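Local coordinates for protein 3-keto-5-aminohexanoate cleavage enzyme (Burkholderia xenovorans LB400, PDB 3E49) that probably catalyses zinc-dependent cleavage of 3-keto-5-aminohexanoate, as a TIM-barrel member of the beta-keto acid cleavage enzyme family, at residues 101-106 against 159-164; 177-182 against 195-200; 246-251 against 285-290. One frame throughout, in Å; residues are numbered along the deposited sequence.

Contact 1: 101-106 against 159-164; sequences PATHYM and LKTCGG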
loop_
_atom_site.group_PDB
_atom_site.type_symbol
_atom_site.label_atom_id
_atom_site.label_comp_id
_atom_site.label_asym_id
_atom_site.label_seq_id
_atom_site.Cartn_x
_atom_site.Cartn_y
_atom_site.Cartn_z
ATOM N N PRO A 101 5.696 27.353 28.615
ATOM C CA PRO A 101 7.074 27.389 28.149
ATOM C C PRO A 101 7.251 27.941 26.726
ATOM O O PRO A 101 8.092 28.814 26.505
ATOM C CB PRO A 101 7.506 25.912 28.242
ATOM C CG PRO A 101 6.648 25.358 29.302
ATOM C CD PRO A 101 5.326 26.010 29.086
ATOM N N ALA A 102 6.437 27.466 25.794
ATOM C CA ALA A 102 6.524 27.889 24.409
ATOM C C ALA A 102 6.158 29.357 24.274
ATOM O O ALA A 102 6.845 30.123 23.580
ATOM C CB ALA A 102 5.583 27.034 23.559
ATOM N N THR A 103 5.064 29.742 24.943
ATOM C CA THR A 103 4.578 31.130 24.867
ATOM C C THR A 103 5.548 32.081 25.554
ATOM O O THR A 103 5.733 33.196 25.084
ATOM C CB THR A 103 3.114 31.289 25.377
ATOM O OG1 THR A 103 2.976 30.672 26.646
ATOM C CG2 THR A 103 2.131 30.591 24.449
ATOM N N HIS A 104 6.215 31.628 26.619
ATOM C CA HIS A 104 7.189 32.464 27.309
ATOM C C HIS A 104 8.550 32.536 26.624
ATOM O O HIS A 104 9.131 33.629 26.454
ATOM C CB HIS A 104 7.412 31.999 28.748
ATOM C CG HIS A 104 8.495 32.765 29.445
ATOM N ND1 HIS A 104 8.257 33.950 30.112
ATOM C CD2 HIS A 104 9.827 32.550 29.526
ATOM C CE1 HIS A 104 9.396 34.410 30.598
ATOM N NE2 HIS A 104 10.365 33.581 30.255
ATOM N N TYR A 105 9.085 31.371 26.268
ATOM C CA TYR A 105 10.419 31.295 25.688
ATOM C C TYR A 105 10.494 31.599 24.194
ATOM O O TYR A 105 11.566 31.955 23.696
ATOM C CB TYR A 105 11.072 29.951 26.036
ATOM C CG TYR A 105 11.405 29.802 27.538
ATOM C CD1 TYR A 105 12.385 30.587 28.121
ATOM C CD2 TYR A 105 10.775 28.849 28.332
ATOM C CE1 TYR A 105 12.705 30.476 29.456
ATOM C CE2 TYR A 105 11.095 28.723 29.675
ATOM C CZ TYR A 105 12.064 29.545 30.228
ATOM O OH TYR A 105 12.392 29.435 31.549
HETATM N N MSE A 106 9.352 31.493 23.520
HETATM C CA MSE A 106 9.240 31.735 22.095
HETATM C C MSE A 106 10.333 31.048 21.304
HETATM O O MSE A 106 11.098 31.688 20.576
HETATM C CB MSE A 106 9.256 33.240 21.844
HETATM C CG MSE A 106 8.118 33.908 22.569
HETATM SE SE MSE A 106 8.187 35.858 22.383
HETATM C CE MSE A 106 6.823 36.256 23.598
ATOM N N LEU A 159 -1.591 27.272 17.250
ATOM C CA LEU A 159 -1.066 27.759 15.978
ATOM C C LEU A 159 -1.064 29.270 15.960
ATOM O O LEU A 159 -0.102 29.890 15.510
ATOM C CB LEU A 159 -1.900 27.239 14.793
ATOM C CG LEU A 159 -1.835 25.744 14.473
ATOM C CD1 LEU A 159 -2.909 25.326 13.441
ATOM C CD2 LEU A 159 -0.418 25.373 14.004
ATOM N N LYS A 160 -2.155 29.859 16.432
ATOM C CA LYS A 160 -2.273 31.319 16.446
ATOM C C LYS A 160 -1.320 31.937 17.444
ATOM O O LYS A 160 -0.576 32.858 17.106
ATOM C CB LYS A 160 -3.717 31.727 16.777
ATOM C CG LYS A 160 -3.934 33.222 16.957
ATOM N N THR A 161 -1.315 31.405 18.661
ATOM C CA THR A 161 -0.510 31.974 19.739
ATOM C C THR A 161 0.988 31.844 19.525
ATOM O O THR A 161 1.714 32.854 19.419
ATOM C CB THR A 161 -0.961 31.367 21.083
ATOM O OG1 THR A 161 -2.353 31.670 21.241
ATOM C CG2 THR A 161 -0.210 31.966 22.229
ATOM N N CYS A 162 1.454 30.608 19.424
ATOM C CA CYS A 162 2.879 30.361 19.210
ATOM C C CYS A 162 3.294 30.837 17.825
ATOM O O CYS A 162 4.352 31.414 17.666
ATOM C CB CYS A 162 3.210 28.878 19.428
ATOM S SG CYS A 162 2.947 28.367 21.114
ATOM N N GLY A 163 2.438 30.627 16.840
ATOM C CA GLY A 163 2.720 31.073 15.478
ATOM C C GLY A 163 3.028 32.553 15.439
ATOM O O GLY A 163 3.979 32.986 14.777
ATOM N N GLY A 164 2.229 33.321 16.188
ATOM C CA GLY A 164 2.428 34.753 16.311
ATOM C C GLY A 164 3.781 35.144 16.858
ATOM O O GLY A 164 4.235 36.268 16.642
#
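C162 and T103 contribute most of the surface buried where helix 95-105 meets helix 152-163, two helices packed near their C-terminal ends. Their segments run in roughly the same direction, inclined by 33°, with axes 9.8 Å apart at closest approach. The backbones come nearest at T103 and C162, whose CA atoms lie 6.0 Å apart. With C162 SG beside its own backbone N and opposite the carbonyl carbon (chi1 -65°), the sulfur reaches across between two neighbours of the other helix. It rests 3.8 Å from A102 CB and 4.1 Å from T103 CG2. The threonine methyl also has a second partner: T103 CG2 approaches T161 CG2 at 3.5 Å, the two side chains slanting past each other.

Both threonines thus divide their branches between two tasks, which makes this pair a good illustration of how a polar residue can serve an apolar seam. The methyls face across the gap, while the hydroxyls bond back to backbone carbonyls one turn earlier: T103 OG1 to L99 O, and T161 OG1 to F157 O. Further inward, C162 also packs on F169 of strand 168-173, tying the seam to the barrel wall. No hydrogen bond spans the two segments. Cohesion here therefore comes from van der Waals contact of methyl groups and a sulfur, with each threonine's polar atom satisfied inside its own helix.

Contact 2: 177-182 against 195-200; sequences SHLYNL and FFVQTV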
loop_
_atom_site.group_PDB
_atom_site.type_symbol
_atom_site.label_atom_id
_atom_site.label_comp_id
_atom_site.label_asym_id
_atom_site.label_seq_id
_atom_site.Cartn_x
_atom_site.Cartn_y
_atom_site.Cartn_z
ATOM N N SER A 177 -5.285 9.991 10.939
ATOM C CA SER A 177 -6.231 11.065 11.270
ATOM C C SER A 177 -5.490 12.342 11.566
ATOM O O SER A 177 -5.990 13.419 11.236
ATOM C CB SER A 177 -7.128 10.697 12.443
ATOM O OG SER A 177 -6.371 10.456 13.584
ATOM N N HIS A 178 -4.285 12.226 12.132
ATOM C CA HIS A 178 -3.476 13.432 12.464
ATOM C C HIS A 178 -2.980 14.192 11.256
ATOM O O HIS A 178 -2.862 15.456 11.309
ATOM C CB HIS A 178 -2.326 13.065 13.377
ATOM C CG HIS A 178 -2.756 12.709 14.776
ATOM N ND1 HIS A 178 -1.866 12.583 15.819
ATOM C CD2 HIS A 178 -3.983 12.466 15.297
ATOM C CE1 HIS A 178 -2.524 12.286 16.919
ATOM N NE2 HIS A 178 -3.806 12.197 16.628
ATOM N N LEU A 179 -2.628 13.467 10.197
ATOM C CA LEU A 179 -2.216 14.075 8.940
ATOM C C LEU A 179 -3.399 14.770 8.307
ATOM O O LEU A 179 -3.286 15.859 7.784
ATOM C CB LEU A 179 -1.629 13.042 7.990
ATOM C CG LEU A 179 -0.368 12.316 8.453
ATOM C CD1 LEU A 179 -0.065 11.171 7.427
ATOM C CD2 LEU A 179 0.810 13.307 8.644
ATOM N N TYR A 180 -4.550 14.121 8.342
ATOM C CA TYR A 180 -5.771 14.754 7.861
ATOM C C TYR A 180 -6.162 15.972 8.710
ATOM O O TYR A 180 -6.636 16.991 8.179
ATOM C CB TYR A 180 -6.880 13.750 7.792
ATOM C CG TYR A 180 -6.859 12.902 6.547
ATOM C CD1 TYR A 180 -7.297 13.420 5.319
ATOM C CD2 TYR A 180 -6.506 11.540 6.600
ATOM C CE1 TYR A 180 -7.327 12.629 4.174
ATOM C CE2 TYR A 180 -6.547 10.753 5.459
ATOM C CZ TYR A 180 -6.985 11.293 4.260
ATOM O OH TYR A 180 -7.018 10.491 3.153
ATOM N N ASN A 181 -5.919 15.901 10.014
ATOM C CA ASN A 181 -6.263 17.039 10.878
ATOM C C ASN A 181 -5.325 18.197 10.492
ATOM O O ASN A 181 -5.787 19.321 10.362
ATOM C CB ASN A 181 -6.118 16.718 12.358
ATOM C CG ASN A 181 -7.128 15.748 12.858
ATOM O OD1 ASN A 181 -8.128 15.495 12.226
ATOM N ND2 ASN A 181 -6.896 15.244 14.059
ATOM N N LEU A 182 -4.041 17.916 10.231
ATOM C CA LEU A 182 -3.108 18.969 9.816
ATOM C C LEU A 182 -3.557 19.547 8.491
ATOM O O LEU A 182 -3.503 20.765 8.313
ATOM C CB LEU A 182 -1.664 18.460 9.705
ATOM C CG LEU A 182 -0.535 19.396 9.268
ATOM C CD1 LEU A 182 -0.425 20.617 10.142
ATOM C CD2 LEU A 182 0.786 18.603 9.233
ATOM N N PHE A 195 5.987 22.165 6.349
ATOM C CA PHE A 195 5.455 21.581 7.573
ATOM C C PHE A 195 6.395 20.477 8.032
ATOM O O PHE A 195 6.713 19.557 7.261
ATOM C CB PHE A 195 4.021 21.024 7.332
ATOM C CG PHE A 195 3.121 21.981 6.605
ATOM C CD1 PHE A 195 2.640 23.102 7.237
ATOM C CD2 PHE A 195 2.806 21.797 5.272
ATOM C CE1 PHE A 195 1.854 23.994 6.562
ATOM C CE2 PHE A 195 2.030 22.687 4.600
ATOM C CZ PHE A 195 1.540 23.781 5.249
ATOM N N PHE A 196 6.866 20.582 9.271
ATOM C CA PHE A 196 7.740 19.562 9.865
ATOM C C PHE A 196 6.834 18.485 10.475
ATOM O O PHE A 196 6.203 18.669 11.521
ATOM C CB PHE A 196 8.662 20.217 10.879
ATOM C CG PHE A 196 9.737 19.325 11.434
ATOM C CD1 PHE A 196 10.367 18.356 10.653
ATOM C CD2 PHE A 196 10.201 19.532 12.737
ATOM C CE1 PHE A 196 11.392 17.570 11.181
ATOM C CE2 PHE A 196 11.219 18.748 13.269
ATOM C CZ PHE A 196 11.820 17.769 12.475
ATOM N N VAL A 197 6.704 17.397 9.734
ATOM C CA VAL A 197 5.775 16.313 10.105
ATOM C C VAL A 197 6.568 15.171 10.720
ATOM O O VAL A 197 7.414 14.544 10.063
ATOM C CB VAL A 197 4.930 15.897 8.895
ATOM C CG1 VAL A 197 4.038 14.738 9.281
ATOM C CG2 VAL A 197 4.080 17.086 8.320
ATOM N N GLN A 198 6.335 14.951 12.014
ATOM C CA GLN A 198 7.014 13.936 12.772
ATOM C C GLN A 198 5.988 12.807 12.936
ATOM O O GLN A 198 5.016 12.902 13.705
ATOM C CB GLN A 198 7.485 14.449 14.140
ATOM C CG GLN A 198 8.273 13.449 14.970
ATOM C CD GLN A 198 9.707 13.320 14.453
ATOM O OE1 GLN A 198 10.100 12.295 13.916
ATOM N NE2 GLN A 198 10.478 14.423 14.539
ATOM N N THR A 199 6.192 11.759 12.185
ATOM C CA THR A 199 5.268 10.588 12.246
ATOM C C THR A 199 5.775 9.677 13.326
ATOM O O THR A 199 6.939 9.247 13.287
ATOM C CB THR A 199 5.137 9.857 10.896
ATOM O OG1 THR A 199 6.415 9.432 10.439
ATOM C CG2 THR A 199 4.421 10.737 9.833
ATOM N N VAL A 200 4.886 9.413 14.303
ATOM C CA VAL A 200 5.176 8.671 15.546
ATOM C C VAL A 200 4.561 7.299 15.551
ATOM O O VAL A 200 3.332 7.188 15.508
ATOM C CB VAL A 200 4.614 9.424 16.791
ATOM C CG1 VAL A 200 4.982 8.724 18.100
ATOM C CG2 VAL A 200 5.200 10.892 16.816
#
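V197 receives L179 and L182 in a beta-alpha-beta unit of the TIM barrel, formed by strand 168-173, helix 176-187 and strand 195-201. The helix returns the chain between two parallel neighbouring strands, and its segment accordingly runs nearly antiparallel to 195-200, at 161° and with 10.6 Å between the axes.

The valine can be followed outward from its backbone. Its CB points toward the helix but stays back from it, 4.9 Å from L179 CD2; contact is left to the two methyls. CG1, anti to the backbone N (chi1 177°), meets L179 CD2 at 3.6 Å. CG2 takes the place beside that N and meets L182 CD2 at 3.7 Å. One branched residue of the strand thus engages two leucines three positions apart on the helix, one per methyl, and both leucines slant across the valine. V197 packs as well on Y229 of the next strand.

The leucines reach their common target by different routes. L182 already starts toward the strand and extends with CG anti to its backbone N (chi1 179°), whereas L179 leaves its helix at an angle to the strand and brings only its CD2 up to it. L179 also packs on M217 and T220 of helix 211-225, and L182 on F171 and F225, so neighbouring elements of the barrel also pack on the two leucines. F196 and Q198 start from the other side of the strand, away from the helix. Elsewhere on the helix, Y180 OH bonds to D213 of a second subunit. Beyond the valine, L182 CD2 makes one further, looser approach, lying 4.5 Å from F195 CB.

Contact 3: 246-251 against 285-290; sequences IGAAQG and EGLSLE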
loop_
_atom_site.group_PDB
_atom_site.type_symbol
_atom_site.label_atom_id
_atom_site.label_comp_id
_atom_site.label_asym_id
_atom_site.label_seq_id
_atom_site.Cartn_x
_atom_site.Cartn_y
_atom_site.Cartn_z
ATOM N N ILE A 246 14.386 2.931 7.781
ATOM C CA ILE A 246 13.481 2.865 6.638
ATOM C C ILE A 246 13.215 4.281 6.055
ATOM O O ILE A 246 13.254 4.458 4.856
ATOM C CB ILE A 246 12.201 2.087 6.988
ATOM C CG1 ILE A 246 12.586 0.650 7.254
ATOM C CG2 ILE A 246 11.102 2.210 5.867
ATOM C CD1 ILE A 246 11.395 -0.202 7.785
ATOM N N GLY A 247 12.945 5.273 6.915
ATOM C CA GLY A 247 12.714 6.625 6.495
ATOM C C GLY A 247 13.951 7.246 5.907
ATOM O O GLY A 247 13.870 7.845 4.808
ATOM N N ALA A 248 15.113 7.035 6.536
ATOM C CA ALA A 248 16.375 7.705 6.096
ATOM C C ALA A 248 16.756 7.250 4.674
ATOM O O ALA A 248 17.195 8.058 3.816
ATOM C CB ALA A 248 17.521 7.407 7.085
ATOM N N ALA A 249 16.493 5.970 4.416
ATOM C CA ALA A 249 16.779 5.339 3.120
ATOM C C ALA A 249 15.936 5.869 2.004
ATOM O O ALA A 249 16.267 5.637 0.858
ATOM C CB ALA A 249 16.594 3.774 3.237
ATOM N N GLN A 250 14.857 6.592 2.297
ATOM C CA GLN A 250 14.005 7.078 1.275
ATOM C C GLN A 250 13.839 8.569 1.355
ATOM O O GLN A 250 12.832 9.112 0.929
ATOM C CB GLN A 250 12.655 6.356 1.258
ATOM C CG GLN A 250 11.821 6.558 2.491
ATOM C CD GLN A 250 10.629 5.622 2.501
ATOM O OE1 GLN A 250 9.586 5.920 1.896
ATOM N NE2 GLN A 250 10.763 4.515 3.196
ATOM N N GLY A 251 14.837 9.215 1.936
ATOM C CA GLY A 251 14.892 10.684 1.950
ATOM C C GLY A 251 14.331 11.374 3.181
ATOM O O GLY A 251 14.310 12.592 3.239
ATOM N N GLU A 285 25.485 7.021 7.358
ATOM C CA GLU A 285 26.756 6.860 6.654
ATOM C C GLU A 285 26.755 5.703 5.640
ATOM O O GLU A 285 27.259 5.836 4.541
ATOM C CB GLU A 285 27.899 6.679 7.680
ATOM C CG GLU A 285 29.335 6.470 7.086
ATOM C CD GLU A 285 29.733 7.560 6.072
ATOM O OE1 GLU A 285 29.268 8.721 6.230
ATOM O OE2 GLU A 285 30.515 7.247 5.124
ATOM N N GLY A 286 26.253 4.535 6.054
ATOM C CA GLY A 286 26.081 3.364 5.155
ATOM C C GLY A 286 25.297 3.746 3.904
ATOM O O GLY A 286 25.641 3.325 2.790
ATOM N N LEU A 287 24.284 4.581 4.088
ATOM C CA LEU A 287 23.476 5.084 2.999
ATOM C C LEU A 287 24.169 6.188 2.193
ATOM O O LEU A 287 23.580 6.689 1.258
ATOM C CB LEU A 287 22.148 5.632 3.529
ATOM C CG LEU A 287 21.142 4.573 4.026
ATOM C CD1 LEU A 287 20.106 5.272 4.931
ATOM C CD2 LEU A 287 20.505 3.883 2.835
ATOM N N SER A 288 25.400 6.545 2.564
ATOM C CA SER A 288 26.162 7.599 1.888
ATOM C C SER A 288 25.474 8.944 1.962
ATOM O O SER A 288 25.552 9.741 1.028
ATOM C CB SER A 288 26.457 7.245 0.408
ATOM O OG SER A 288 27.319 6.147 0.310
ATOM N N LEU A 289 24.792 9.208 3.077
ATOM C CA LEU A 289 24.126 10.468 3.299
ATOM C C LEU A 289 24.914 11.276 4.337
ATOM O O LEU A 289 25.751 10.724 5.076
ATOM C CB LEU A 289 22.709 10.250 3.829
ATOM C CG LEU A 289 21.724 9.561 2.873
ATOM C CD1 LEU A 289 20.520 9.041 3.671
ATOM C CD2 LEU A 289 21.323 10.519 1.764
ATOM N N GLU A 290 24.637 12.581 4.366
ATOM C CA GLU A 290 25.274 13.483 5.271
ATOM C C GLU A 290 24.262 13.993 6.262
ATOM O O GLU A 290 23.092 14.129 5.937
ATOM C CB GLU A 290 25.829 14.676 4.487
ATOM C CG GLU A 290 26.988 14.284 3.593
ATOM C CD GLU A 290 27.507 15.425 2.735
ATOM O OE1 GLU A 290 26.698 16.106 2.055
ATOM O OE2 GLU A 290 28.739 15.606 2.725
#
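Two helix C-termini abut here: helix 240-248, closed by a Schellman motif with G251 at positive phi, and helix 273-286, closed by another at S288. L287, just ahead of S288, bears on the first terminus with both of its methyls. CD1 lies 3.7 Å from A249 N and 4.0 Å from A248 CB, while CD2 packs 3.9 Å from A249 CB. L289 follows on the same side and sets its CD1 3.5 Å from A248 O. A248 O already accepts a hydrogen bond from G251 N at 3.2 Å within the cap, so the methyl covers a backbone oxygen that is engaged in ending its helix.

Q250 departs from the opposite side of its segment. Its NE2 donates to I246 O at 3.0 Å, nearly straight at 163° but from above the carbonyl plane, and its OE1 bonds to R218, a fellow member of the 2-ethoxyethanol pocket. A third subunit adjoins as well, its P242 packing on A249 and its K279 forming a salt bridge with E285. No hydrogen bond crosses between 246-251 and 285-290; the L287 and L289 methyls join the two ends by van der Waals contact with A248 and A249, backbone atoms included.

In the fold
The three contacts follow one another in series along a single TIM-barrel chain. Contact 1 and contact 2 have centres 19 Å apart and border the same strand, 168-173, which packs against side chains of both; their nearest atoms are about 6 Å apart. Contact 3 lies 22 Å from contact 2 and 33 Å from contact 1, centre to centre, across the centre of the chain from the latter. Helix 211-225 packs against side chains of both contact 2 and contact 3. Contact 2 is the buried helix-to-strand layer, contact 1 joins two helices and contact 3 the capped ends of two others; contacts 2 and 3 adjoin different neighbouring subunits, so the barrel's outer layer serves fold and tetramer together.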